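Local atomic coordinates of tRNA-splicing ligase RtcB (Thermus thermophilus, PDB entry 2EPG), a protein that probably joins RNA ends carrying a 2',3'-cyclic phosphate or 3'-phosphate to 5'-hydroxyl ends, using GTP and manganese. Residues M387-A400 with A470-V484. Sequence-based numbering, arbitrary orientation.
Sequences MGRYSYVLAGTEKA and AGIGKKVARLRPLIV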
HETATM    1  N   MSE A 387     -12.867  -4.912   6.303  1.00 57.26           N
HETATM    2  CA  MSE A 387     -13.188  -6.326   6.186  1.00 60.45           C
HETATM    3  C   MSE A 387     -14.680  -6.485   5.922  1.00 59.00           C
HETATM    4  O   MSE A 387     -15.509  -5.791   6.517  1.00 58.03           O
HETATM    5  CB  MSE A 387     -12.827  -7.062   7.467  1.00 65.54           C
HETATM    6  CG  MSE A 387     -11.387  -6.908   7.870  1.00 72.86           C
HETATM    7 SE   MSE A 387     -11.115  -7.778   9.556  1.00 84.13          SE
HETATM    8  CE  MSE A 387     -10.501  -9.470   8.903  1.00 81.13           C
ATOM      9  N   GLY A 388     -15.014  -7.398   5.019  1.00 58.14           N
ATOM     10  CA  GLY A 388     -16.409  -7.634   4.700  1.00 57.07           C
ATOM     11  C   GLY A 388     -17.060  -6.501   3.928  1.00 55.13           C
ATOM     12  O   GLY A 388     -18.281  -6.464   3.800  1.00 56.36           O
ATOM     13  N   ARG A 389     -16.253  -5.578   3.416  1.00 52.68           N
ATOM     14  CA  ARG A 389     -16.773  -4.452   2.641  1.00 49.57           C
ATOM     15  C   ARG A 389     -16.248  -4.596   1.215  1.00 46.08           C
ATOM     16  O   ARG A 389     -15.381  -5.431   0.961  1.00 45.69           O
ATOM     17  CB  ARG A 389     -16.282  -3.136   3.242  1.00 52.32           C
ATOM     18  CG  ARG A 389     -16.521  -3.013   4.734  1.00 58.01           C
ATOM     19  CD  ARG A 389     -18.005  -2.886   5.041  1.00 61.30           C
ATOM     20  NE  ARG A 389     -18.572  -1.708   4.393  1.00 66.23           N
ATOM     21  CZ  ARG A 389     -18.168  -0.460   4.621  1.00 68.15           C
ATOM     22  NH1 ARG A 389     -18.743   0.551   3.979  1.00 68.90           N
ATOM     23  NH2 ARG A 389     -17.192  -0.222   5.496  1.00 68.41           N
ATOM     24  N   TYR A 390     -16.759  -3.788   0.291  1.00 42.04           N
ATOM     25  CA  TYR A 390     -16.307  -3.846  -1.097  1.00 38.64           C
ATOM     26  C   TYR A 390     -14.852  -3.435  -1.273  1.00 36.63           C
ATOM     27  O   TYR A 390     -14.332  -2.585  -0.544  1.00 36.62           O
ATOM     28  CB  TYR A 390     -17.110  -2.907  -1.986  1.00 39.62           C
ATOM     29  CG  TYR A 390     -18.542  -3.289  -2.218  1.00 45.34           C
ATOM     30  CD1 TYR A 390     -19.579  -2.426  -1.846  1.00 45.54           C
ATOM     31  CD2 TYR A 390     -18.868  -4.488  -2.843  1.00 46.25           C
ATOM     32  CE1 TYR A 390     -20.903  -2.754  -2.092  1.00 48.94           C
ATOM     33  CE2 TYR A 390     -20.192  -4.826  -3.095  1.00 49.65           C
ATOM     34  CZ  TYR A 390     -21.201  -3.952  -2.716  1.00 49.48           C
ATOM     35  OH  TYR A 390     -22.507  -4.281  -2.973  1.00 54.36           O
ATOM     36  N   SER A 391     -14.208  -4.036  -2.264  1.00 32.91           N
ATOM     37  CA  SER A 391     -12.842  -3.686  -2.621  1.00 31.57           C
ATOM     38  C   SER A 391     -12.957  -3.221  -4.061  1.00 29.40           C
ATOM     39  O   SER A 391     -13.896  -3.605  -4.759  1.00 28.12           O
ATOM     40  CB  SER A 391     -11.922  -4.895  -2.533  1.00 29.41           C
ATOM     41  OG  SER A 391     -11.517  -5.089  -1.194  1.00 34.56           O
ATOM     42  N   TYR A 392     -12.027  -2.392  -4.511  1.00 28.55           N
ATOM     43  CA  TYR A 392     -12.087  -1.930  -5.892  1.00 28.65           C
ATOM     44  C   TYR A 392     -10.732  -2.096  -6.576  1.00 28.41           C
ATOM     45  O   TYR A 392      -9.688  -2.170  -5.924  1.00 25.95           O
ATOM     46  CB  TYR A 392     -12.501  -0.450  -5.964  1.00 26.47           C
ATOM     47  CG  TYR A 392     -13.870  -0.124  -5.368  1.00 31.50           C
ATOM     48  CD1 TYR A 392     -14.060  -0.043  -3.983  1.00 31.65           C
ATOM     49  CD2 TYR A 392     -14.978   0.076  -6.187  1.00 32.63           C
ATOM     50  CE1 TYR A 392     -15.311   0.221  -3.439  1.00 31.66           C
ATOM     51  CE2 TYR A 392     -16.236   0.345  -5.644  1.00 34.24           C
ATOM     52  CZ  TYR A 392     -16.389   0.412  -4.277  1.00 34.67           C
ATOM     53  OH  TYR A 392     -17.634   0.665  -3.756  1.00 41.22           O
ATOM     54  N   VAL A 393     -10.764  -2.191  -7.896  1.00 27.15           N
ATOM     55  CA  VAL A 393      -9.551  -2.276  -8.681  1.00 24.67           C
ATOM     56  C   VAL A 393      -9.659  -1.061  -9.609  1.00 27.20           C
ATOM     57  O   VAL A 393     -10.663  -0.907 -10.322  1.00 26.48           O
ATOM     58  CB  VAL A 393      -9.494  -3.557  -9.539  1.00 24.02           C
ATOM     59  CG1 VAL A 393      -8.239  -3.529 -10.396  1.00 20.98           C
ATOM     60  CG2 VAL A 393      -9.511  -4.809  -8.636  1.00 22.63           C
ATOM     61  N   LEU A 394      -8.659  -0.183  -9.554  1.00 23.97           N
ATOM     62  CA  LEU A 394      -8.627   0.993 -10.402  1.00 25.45           C
ATOM     63  C   LEU A 394      -7.417   0.815 -11.301  1.00 26.14           C
ATOM     64  O   LEU A 394      -6.722  -0.195 -11.211  1.00 26.85           O
ATOM     65  CB  LEU A 394      -8.455   2.266  -9.557  1.00 23.30           C
ATOM     66  CG  LEU A 394      -9.358   2.384  -8.316  1.00 27.54           C
ATOM     67  CD1 LEU A 394      -9.030   3.670  -7.545  1.00 25.87           C
ATOM     68  CD2 LEU A 394     -10.816   2.374  -8.727  1.00 25.76           C
ATOM     69  N   ALA A 395      -7.178   1.781 -12.182  1.00 27.92           N
ATOM     70  CA  ALA A 395      -6.011   1.754 -13.051  1.00 27.52           C
ATOM     71  C   ALA A 395      -5.378   3.142 -12.971  1.00 27.00           C
ATOM     72  O   ALA A 395      -6.092   4.143 -12.865  1.00 26.32           O
ATOM     73  CB  ALA A 395      -6.408   1.425 -14.493  1.00 24.94           C
ATOM     74  N   GLY A 396      -4.047   3.194 -13.007  1.00 26.04           N
ATOM     75  CA  GLY A 396      -3.338   4.464 -12.940  1.00 26.40           C
ATOM     76  C   GLY A 396      -3.552   5.287 -14.200  1.00 26.92           C
ATOM     77  O   GLY A 396      -3.795   4.739 -15.268  1.00 26.65           O
ATOM     78  N   THR A 397      -3.440   6.603 -14.095  1.00 27.53           N
ATOM     79  CA  THR A 397      -3.687   7.437 -15.259  1.00 28.86           C
ATOM     80  C   THR A 397      -2.550   8.349 -15.616  1.00 28.93           C
ATOM     81  O   THR A 397      -1.646   8.590 -14.821  1.00 27.44           O
ATOM     82  CB  THR A 397      -4.909   8.330 -15.042  1.00 27.36           C
ATOM     83  OG1 THR A 397      -4.592   9.316 -14.055  1.00 26.81           O
ATOM     84  CG2 THR A 397      -6.097   7.486 -14.560  1.00 24.75           C
ATOM     85  N   GLU A 398      -2.627   8.882 -16.830  1.00 30.95           N
ATOM     86  CA  GLU A 398      -1.608   9.794 -17.318  1.00 32.36           C
ATOM     87  C   GLU A 398      -1.714  11.088 -16.548  1.00 29.47           C
ATOM     88  O   GLU A 398      -0.697  11.693 -16.212  1.00 29.70           O
ATOM     89  CB  GLU A 398      -1.788  10.031 -18.829  1.00 36.27           C
ATOM     90  CG  GLU A 398      -1.393   8.816 -19.671  1.00 42.28           C
ATOM     91  CD  GLU A 398      -1.730   8.963 -21.152  1.00 48.01           C
ATOM     92  OE1 GLU A 398      -2.930   8.891 -21.502  1.00 48.63           O
ATOM     93  OE2 GLU A 398      -0.791   9.152 -21.965  1.00 50.37           O
ATOM     94  N   LYS A 399      -2.942  11.506 -16.246  1.00 28.24           N
ATOM     95  CA  LYS A 399      -3.148  12.754 -15.508  1.00 27.55           C
ATOM     96  C   LYS A 399      -2.463  12.712 -14.146  1.00 26.87           C
ATOM     97  O   LYS A 399      -1.897  13.714 -13.690  1.00 26.59           O
ATOM     98  CB  LYS A 399      -4.636  13.041 -15.310  1.00 28.29           C
ATOM     99  CG  LYS A 399      -4.884  14.299 -14.495  1.00 29.49           C
ATOM    100  CD  LYS A 399      -6.356  14.663 -14.444  1.00 31.96           C
ATOM    101  CE  LYS A 399      -6.550  16.015 -13.812  1.00 32.18           C
ATOM    102  NZ  LYS A 399      -8.001  16.392 -13.768  1.00 34.09           N
ATOM    103  N   ALA A 400      -2.530  11.552 -13.499  1.00 26.07           N
ATOM    104  CA  ALA A 400      -1.895  11.355 -12.197  1.00 25.19           C
ATOM    105  C   ALA A 400      -0.390  11.573 -12.328  1.00 24.09           C
ATOM    106  O   ALA A 400       0.239  12.097 -11.417  1.00 26.15           O
ATOM    107  CB  ALA A 400      -2.177   9.910 -11.675  1.00 25.03           C
ATOM    108  N   ALA A 470     -11.396  13.212  -9.965  1.00 28.49           N
ATOM    109  CA  ALA A 470     -10.209  14.047 -10.093  1.00 28.13           C
ATOM    110  C   ALA A 470      -9.330  13.568 -11.245  1.00 26.93           C
ATOM    111  O   ALA A 470      -8.365  14.224 -11.603  1.00 28.55           O
ATOM    112  CB  ALA A 470      -9.404  14.046  -8.765  1.00 25.82           C
ATOM    113  N   GLY A 471      -9.661  12.418 -11.823  1.00 27.96           N
ATOM    114  CA  GLY A 471      -8.885  11.901 -12.938  1.00 27.62           C
ATOM    115  C   GLY A 471      -7.614  11.145 -12.563  1.00 27.01           C
ATOM    116  O   GLY A 471      -6.773  10.875 -13.418  1.00 25.58           O
ATOM    117  N   ILE A 472      -7.469  10.776 -11.295  1.00 26.81           N
ATOM    118  CA  ILE A 472      -6.265  10.061 -10.874  1.00 27.05           C
ATOM    119  C   ILE A 472      -6.481   8.599 -10.498  1.00 28.83           C
ATOM    120  O   ILE A 472      -5.714   8.034  -9.719  1.00 30.01           O
ATOM    121  CB  ILE A 472      -5.581  10.786  -9.692  1.00 27.73           C
ATOM    122  CG1 ILE A 472      -6.539  10.922  -8.506  1.00 26.23           C
ATOM    123  CG2 ILE A 472      -5.125  12.153 -10.142  1.00 28.29           C
ATOM    124  CD1 ILE A 472      -5.830  11.412  -7.216  1.00 26.19           C
ATOM    125  N   GLY A 473      -7.518   7.987 -11.062  1.00 29.46           N
ATOM    126  CA  GLY A 473      -7.800   6.596 -10.778  1.00 30.09           C
ATOM    127  C   GLY A 473      -9.044   6.107 -11.493  1.00 32.16           C
ATOM    128  O   GLY A 473     -10.161   6.334 -11.023  1.00 32.63           O
ATOM    129  N   LYS A 474      -8.854   5.429 -12.623  1.00 29.63           N
ATOM    130  CA  LYS A 474      -9.972   4.930 -13.393  1.00 31.04           C
ATOM    131  C   LYS A 474     -10.538   3.646 -12.778  1.00 31.39           C
ATOM    132  O   LYS A 474      -9.788   2.708 -12.493  1.00 28.28           O
ATOM    133  CB  LYS A 474      -9.529   4.651 -14.827  1.00 33.69           C
ATOM    134  CG  LYS A 474     -10.605   3.975 -15.669  1.00 36.76           C
ATOM    135  CD  LYS A 474     -10.070   3.540 -17.026  1.00 39.05           C
ATOM    136  CE  LYS A 474      -9.794   4.721 -17.924  1.00 42.93           C
ATOM    137  NZ  LYS A 474      -9.378   4.272 -19.287  1.00 45.91           N
ATOM    138  N   LYS A 475     -11.854   3.614 -12.569  1.00 29.10           N
ATOM    139  CA  LYS A 475     -12.508   2.433 -12.012  1.00 29.36           C
ATOM    140  C   LYS A 475     -12.469   1.278 -12.980  1.00 28.20           C
ATOM    141  O   LYS A 475     -12.784   1.436 -14.154  1.00 26.64           O
ATOM    142  CB  LYS A 475     -13.965   2.723 -11.671  1.00 29.84           C
ATOM    143  CG  LYS A 475     -14.124   3.583 -10.445  1.00 32.67           C
ATOM    144  CD  LYS A 475     -15.577   3.944 -10.198  1.00 34.35           C
ATOM    145  CE  LYS A 475     -16.418   2.729  -9.904  1.00 32.24           C
ATOM    146  NZ  LYS A 475     -17.850   3.135  -9.661  1.00 34.27           N
ATOM    147  N   VAL A 476     -12.079   0.109 -12.483  1.00 26.90           N
ATOM    148  CA  VAL A 476     -12.018  -1.071 -13.321  1.00 25.24           C
ATOM    149  C   VAL A 476     -12.996  -2.124 -12.840  1.00 26.06           C
ATOM    150  O   VAL A 476     -13.781  -2.646 -13.627  1.00 24.97           O
ATOM    151  CB  VAL A 476     -10.604  -1.668 -13.349  1.00 25.24           C
ATOM    152  CG1 VAL A 476     -10.596  -2.919 -14.229  1.00 21.24           C
ATOM    153  CG2 VAL A 476      -9.614  -0.613 -13.850  1.00 20.71           C
ATOM    154  N   ALA A 477     -12.961  -2.445 -11.549  1.00 27.33           N
ATOM    155  CA  ALA A 477     -13.889  -3.449 -11.027  1.00 27.80           C
ATOM    156  C   ALA A 477     -14.133  -3.320  -9.544  1.00 27.39           C
ATOM    157  O   ALA A 477     -13.418  -2.603  -8.844  1.00 25.39           O
ATOM    158  CB  ALA A 477     -13.379  -4.868 -11.350  1.00 26.03           C
ATOM    159  N   ARG A 478     -15.170  -4.014  -9.077  1.00 28.06           N
ATOM    160  CA  ARG A 478     -15.522  -4.028  -7.668  1.00 28.71           C
ATOM    161  C   ARG A 478     -15.554  -5.478  -7.242  1.00 29.23           C
ATOM    162  O   ARG A 478     -16.006  -6.338  -7.996  1.00 29.87           O
ATOM    163  CB  ARG A 478     -16.885  -3.382  -7.403  1.00 27.49           C
ATOM    164  CG  ARG A 478     -17.188  -3.301  -5.916  1.00 28.28           C
ATOM    165  CD  ARG A 478     -18.476  -2.539  -5.632  1.00 33.90           C
ATOM    166  NE  ARG A 478     -19.659  -3.276  -6.058  1.00 36.70           N
ATOM    167  CZ  ARG A 478     -20.862  -2.732  -6.183  1.00 39.60           C
ATOM    168  NH1 ARG A 478     -21.893  -3.468  -6.571  1.00 40.02           N
ATOM    169  NH2 ARG A 478     -21.028  -1.442  -5.934  1.00 40.99           N
ATOM    170  N   LEU A 479     -15.081  -5.722  -6.023  1.00 28.00           N
ATOM    171  CA  LEU A 479     -14.971  -7.050  -5.446  1.00 29.72           C
ATOM    172  C   LEU A 479     -15.801  -7.176  -4.162  1.00 31.30           C
ATOM    173  O   LEU A 479     -15.723  -6.318  -3.281  1.00 29.91           O
ATOM    174  CB  LEU A 479     -13.495  -7.328  -5.107  1.00 28.44           C
ATOM    175  CG  LEU A 479     -12.408  -7.595  -6.161  1.00 30.70           C
ATOM    176  CD1 LEU A 479     -12.862  -7.242  -7.549  1.00 28.65           C
ATOM    177  CD2 LEU A 479     -11.134  -6.853  -5.760  1.00 28.60           C
ATOM    178  N   ARG A 480     -16.571  -8.254  -4.052  1.00 31.23           N
ATOM    179  CA  ARG A 480     -17.385  -8.492  -2.866  1.00 32.35           C
ATOM    180  C   ARG A 480     -16.803  -9.694  -2.108  1.00 31.36           C
ATOM    181  O   ARG A 480     -16.505 -10.732  -2.698  1.00 32.42           O
ATOM    182  CB  ARG A 480     -18.835  -8.748  -3.286  1.00 36.02           C
ATOM    183  CG  ARG A 480     -19.800  -8.841  -2.120  1.00 39.77           C
ATOM    184  CD  ARG A 480     -21.246  -8.641  -2.556  1.00 40.93           C
ATOM    185  NE  ARG A 480     -22.109  -8.569  -1.384  1.00 43.82           N
ATOM    186  CZ  ARG A 480     -22.372  -9.603  -0.592  1.00 47.52           C
ATOM    187  NH1 ARG A 480     -23.159  -9.448   0.465  1.00 50.12           N
ATOM    188  NH2 ARG A 480     -21.868 -10.804  -0.871  1.00 49.60           N
ATOM    189  N   PRO A 481     -16.621  -9.565  -0.788  1.00 32.57           N
ATOM    190  CA  PRO A 481     -16.065 -10.655   0.026  1.00 33.60           C
ATOM    191  C   PRO A 481     -17.017 -11.812   0.306  1.00 34.94           C
ATOM    192  O   PRO A 481     -18.224 -11.614   0.430  1.00 34.60           O
ATOM    193  CB  PRO A 481     -15.651  -9.946   1.310  1.00 33.42           C
ATOM    194  CG  PRO A 481     -16.706  -8.895   1.450  1.00 34.51           C
ATOM    195  CD  PRO A 481     -16.875  -8.367   0.038  1.00 34.27           C
ATOM    196  N   LEU A 482     -16.451 -13.015   0.396  1.00 34.52           N
ATOM    197  CA  LEU A 482     -17.202 -14.232   0.686  1.00 36.38           C
ATOM    198  C   LEU A 482     -16.661 -14.851   1.965  1.00 36.12           C
ATOM    199  O   LEU A 482     -17.422 -15.353   2.789  1.00 36.14           O
ATOM    200  CB  LEU A 482     -17.043 -15.254  -0.439  1.00 37.40           C
ATOM    201  CG  LEU A 482     -17.745 -14.981  -1.765  1.00 39.55           C
ATOM    202  CD1 LEU A 482     -17.100 -15.819  -2.853  1.00 40.96           C
ATOM    203  CD2 LEU A 482     -19.222 -15.293  -1.633  1.00 39.47           C
ATOM    204  N   ILE A 483     -15.335 -14.829   2.098  1.00 34.63           N
ATOM    205  CA  ILE A 483     -14.642 -15.386   3.254  1.00 35.62           C
ATOM    206  C   ILE A 483     -13.620 -14.396   3.783  1.00 35.88           C
ATOM    207  O   ILE A 483     -12.820 -13.855   3.018  1.00 36.48           O
ATOM    208  CB  ILE A 483     -13.854 -16.666   2.911  1.00 34.02           C
ATOM    209  CG1 ILE A 483     -14.784 -17.749   2.374  1.00 33.90           C
ATOM    210  CG2 ILE A 483     -13.125 -17.161   4.157  1.00 33.06           C
ATOM    211  CD1 ILE A 483     -14.027 -18.968   1.856  1.00 31.38           C
ATOM    212  N   VAL A 484     -13.628 -14.184   5.095  1.00 35.42           N
ATOM    213  CA  VAL A 484     -12.685 -13.268   5.716  1.00 36.64           C
ATOM    214  C   VAL A 484     -11.867 -14.018   6.764  1.00 38.12           C
ATOM    215  O   VAL A 484     -12.427 -14.631   7.677  1.00 37.12           O
ATOM    216  CB  VAL A 484     -13.414 -12.073   6.391  1.00 35.95           C
ATOM    217  CG1 VAL A 484     -12.421 -11.257   7.198  1.00 37.31           C
ATOM    218  CG2 VAL A 484     -14.069 -11.173   5.330  1.00 34.38           C
TER
HETATM  219  O   HOH W   1      -3.567   7.231 -11.059  1.00 31.73           O
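Strands 391-395 and 474-481 run antiparallel from Ser391 opposite Leu479 to Ala395 opposite Lys474, the axes of these short segments 141° apart in direction and 4.4 Å at closest approach. Arg478 illustrates how one long side chain can pack against two rings, Tyr392 on its own face of the sheet and Tyr390 in the loop just before the strand. Its CG lies anti to the backbone N (chi1 -175°) and the chain bends at chi3, which brings the guanidinium flat over Tyr390, planes 16° apart and Arg478 CZ 3.9 Å from the centroid of the Tyr390 ring: a cation-pi stack. CG of the same arginine makes a CH-pi contact with one face of Tyr392, while NE forms a salt bridge with Asp223 of strand 216-225. Midway the register slips in a classic beta bulge: Val393 O accepts from both Val476 N (2.8 Å) and Ala477 N (3.0 Å). On the other face, Val393 CG2 meets Leu479 CD2 at 3.9 Å. Ser391, on that face too, is predicted to bind GMP, and its N and O both bond to the backbone of Leu479. Beyond the strands, Thr397 OG1 donates to Gly471 O (2.8 Å) and accepts from Ala400 N as N-cap of helix 398-403. The extended Lys399 donates from NZ to Ala470 O (3.1 Å), the nitrogen lying above the carbonyl plane.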